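Side-chain contact in sugar ABC transporter, periplasmic sugar-binding protein (Caulobacter crescentus, PDB 4IRX), which binds myo-inositol in the periplasm, probably delivering it to an ABC transporter for uptake into the cell: residues G208-V213 with V223-F228. Numbering follows the deposited sequence.
Sequences GALEAV and VKVIGF
Leu-210 meets Val-225 at a slant, its CD2 methyl set against the branch point of the valine: CD2 lies 3.8 Å from both CB and CG2 of Val-225. Leu-210 CG stands 4.1 Å from Val-225 CG1, and the branched end of the leucine therefore touches both valine methyls rather than one. In Leu-210, CG is anti to the carbonyl carbon (chi1 -78°), and with CD1 extended (chi2 173°) it is CD2 that turns to Val-225, although the bond from CA to CB does not aim at the strand. About one turn on, Val-213 and Val-223 run past each other in opposite senses, joined methyl to methyl by Val-213 CG2 and Val-223 CG1 at 3.8 Å. A looser approach, 4.5 Å from Val-213 CG2 to Val-225 CG2, links the two pairs. Helix 203-215 is the crossover of a beta-alpha-beta unit whose strands, 197-200 and 224-226, are neighbours in the parallel sheet of one lobe of this periplasmic binding protein; Ile-198 touches both Val-213 and Val-223. With an alanine in place of Leu-210, Val-225 would probably lose its close contact from this helix, keeping only Val-213 at the looser spacing. Met-243, from a loop, also packs on Leu-210.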
ATOM      1  N   GLY A 208       0.363 -15.728  -0.742  1.00  8.29           N
ATOM      2  CA  GLY A 208       0.878 -16.637   0.278  1.00  9.62           C
ATOM      3  C   GLY A 208      -0.179 -17.295   1.150  1.00  8.76           C
ATOM      4  O   GLY A 208      -0.103 -18.493   1.455  1.00 10.22           O
ATOM      5  N   ALA A 209      -1.182 -16.522   1.549  1.00 12.51           N
ATOM      6  CA  ALA A 209      -2.241 -17.099   2.355  1.00 10.21           C
ATOM      7  C   ALA A 209      -3.064 -18.090   1.561  1.00  9.46           C
ATOM      8  O   ALA A 209      -3.450 -19.137   2.120  1.00 10.59           O
ATOM      9  CB  ALA A 209      -3.139 -16.000   2.964  1.00 11.42           C
ATOM     10  N   LEU A 210      -3.321 -17.798   0.285  1.00  8.13           N
ATOM     11  CA  LEU A 210      -4.007 -18.796  -0.567  1.00 10.54           C
ATOM     12  C   LEU A 210      -3.220 -20.106  -0.608  1.00 11.24           C
ATOM     13  O   LEU A 210      -3.809 -21.207  -0.548  1.00 12.60           O
ATOM     14  CB  LEU A 210      -4.222 -18.285  -1.997  1.00 14.70           C
ATOM     15  CG  LEU A 210      -5.335 -17.289  -2.360  1.00 23.09           C
ATOM     16  CD1 LEU A 210      -5.168 -16.874  -3.804  1.00 21.35           C
ATOM     17  CD2 LEU A 210      -6.707 -17.933  -2.180  1.00 22.21           C
ATOM     18  N   GLU A 211      -1.897 -19.985  -0.733  1.00 11.15           N
ATOM     19  CA  GLU A 211      -1.046 -21.175  -0.770  1.00 11.33           C
ATOM     20  C   GLU A 211      -1.089 -21.920   0.551  1.00 14.33           C
ATOM     21  O   GLU A 211      -1.169 -23.146   0.545  1.00 14.13           O
ATOM     22  CB  GLU A 211       0.381 -20.808  -1.174  1.00 12.21           C
ATOM     23  CG  GLU A 211       0.420 -20.336  -2.612  1.00 13.07           C
ATOM     24  CD  GLU A 211       1.684 -19.665  -2.993  1.00 12.54           C
ATOM     25  OE1 GLU A 211       2.503 -19.313  -2.127  1.00 16.01           O
ATOM     26  OE2 GLU A 211       1.897 -19.483  -4.211  1.00 17.03           O
ATOM     27  N   ALA A 212      -1.067 -21.199   1.672  1.00 12.92           N
ATOM     28  CA  ALA A 212      -1.190 -21.857   2.977  1.00  9.69           C
ATOM     29  C   ALA A 212      -2.511 -22.624   3.107  1.00 11.10           C
ATOM     30  O   ALA A 212      -2.543 -23.748   3.640  1.00  9.95           O
ATOM     31  CB  ALA A 212      -1.040 -20.827   4.097  1.00 10.07           C
ATOM     32  N   VAL A 213      -3.594 -22.037   2.614  1.00 11.80           N
ATOM     33  CA  VAL A 213      -4.886 -22.702   2.622  1.00 14.80           C
ATOM     34  C   VAL A 213      -4.852 -23.996   1.813  1.00 13.47           C
ATOM     35  O   VAL A 213      -5.320 -25.030   2.299  1.00 13.34           O
ATOM     36  CB  VAL A 213      -5.976 -21.750   2.144  1.00 10.64           C
ATOM     37  CG1 VAL A 213      -7.264 -22.522   1.840  1.00 14.66           C
ATOM     38  CG2 VAL A 213      -6.171 -20.667   3.192  1.00 10.42           C
ATOM     39  N   VAL A 223     -12.655 -21.335   3.257  1.00 15.53           N
ATOM     40  CA  VAL A 223     -11.701 -20.421   3.886  1.00 13.52           C
ATOM     41  C   VAL A 223     -11.402 -19.401   2.802  1.00 18.04           C
ATOM     42  O   VAL A 223     -10.605 -19.650   1.904  1.00 23.13           O
ATOM     43  CB  VAL A 223     -10.421 -21.147   4.330  1.00 15.54           C
ATOM     44  CG1 VAL A 223      -9.446 -20.176   5.026  1.00 20.33           C
ATOM     45  CG2 VAL A 223     -10.783 -22.317   5.232  1.00 15.09           C
ATOM     46  N   LYS A 224     -12.042 -18.239   2.905  1.00 15.51           N
ATOM     47  CA  LYS A 224     -11.996 -17.221   1.871  1.00 13.77           C
ATOM     48  C   LYS A 224     -10.895 -16.211   2.095  1.00 16.53           C
ATOM     49  O   LYS A 224     -10.711 -15.722   3.206  1.00 17.59           O
ATOM     50  CB  LYS A 224     -13.334 -16.505   1.807  1.00 13.57           C
ATOM     51  CG  LYS A 224     -14.471 -17.431   1.449  1.00 16.86           C
ATOM     52  CD  LYS A 224     -15.747 -16.670   1.205  1.00 25.33           C
ATOM     53  CE  LYS A 224     -16.893 -17.625   0.852  1.00 31.98           C
ATOM     54  NZ  LYS A 224     -16.667 -18.348  -0.432  1.00 34.79           N
ATOM     55  N   VAL A 225     -10.219 -15.843   1.014  1.00 14.82           N
ATOM     56  CA  VAL A 225      -9.112 -14.903   1.103  1.00 13.04           C
ATOM     57  C   VAL A 225      -9.449 -13.623   0.352  1.00 13.51           C
ATOM     58  O   VAL A 225      -9.912 -13.674  -0.781  1.00 12.89           O
ATOM     59  CB  VAL A 225      -7.810 -15.530   0.510  1.00 13.09           C
ATOM     60  CG1 VAL A 225      -6.687 -14.518   0.411  1.00 14.42           C
ATOM     61  CG2 VAL A 225      -7.364 -16.743   1.342  1.00 16.53           C
ATOM     62  N   ILE A 226      -9.227 -12.481   1.010  1.00 12.97           N
ATOM     63  CA  ILE A 226      -9.432 -11.167   0.428  1.00 10.38           C
ATOM     64  C   ILE A 226      -8.125 -10.434   0.515  1.00 10.60           C
ATOM     65  O   ILE A 226      -7.434 -10.506   1.544  1.00 12.22           O
ATOM     66  CB  ILE A 226     -10.483 -10.343   1.195  1.00 15.42           C
ATOM     67  CG1 ILE A 226     -11.823 -11.050   1.189  1.00 19.86           C
ATOM     68  CG2 ILE A 226     -10.660  -8.982   0.562  1.00 15.22           C
ATOM     69  CD1 ILE A 226     -12.948 -10.093   1.408  1.00 29.75           C
ATOM     70  N   GLY A 227      -7.752  -9.766  -0.573  1.00 11.14           N
ATOM     71  CA  GLY A 227      -6.520  -8.996  -0.602  1.00  9.73           C
ATOM     72  C   GLY A 227      -6.760  -7.501  -0.777  1.00  9.20           C
ATOM     73  O   GLY A 227      -7.852  -6.973  -0.572  1.00 11.96           O
ATOM     74  N   PHE A 228      -5.698  -6.842  -1.188  1.00 11.24           N
ATOM     75  CA  PHE A 228      -5.694  -5.396  -1.378  1.00  9.30           C
ATOM     76  C   PHE A 228      -4.603  -5.129  -2.392  1.00  7.87           C
ATOM     77  O   PHE A 228      -3.484  -5.614  -2.233  1.00  9.92           O
ATOM     78  CB  PHE A 228      -5.372  -4.709  -0.033  1.00 10.69           C
ATOM     79  CG  PHE A 228      -5.852  -3.265   0.066  1.00 10.10           C
ATOM     80  CD1 PHE A 228      -5.214  -2.252  -0.643  1.00 10.20           C
ATOM     81  CD2 PHE A 228      -6.932  -2.934   0.886  1.00 11.34           C
ATOM     82  CE1 PHE A 228      -5.660  -0.902  -0.553  1.00 10.46           C
ATOM     83  CE2 PHE A 228      -7.384  -1.608   1.003  1.00 12.00           C
ATOM     84  CZ  PHE A 228      -6.746  -0.577   0.278  1.00 11.20           C
TER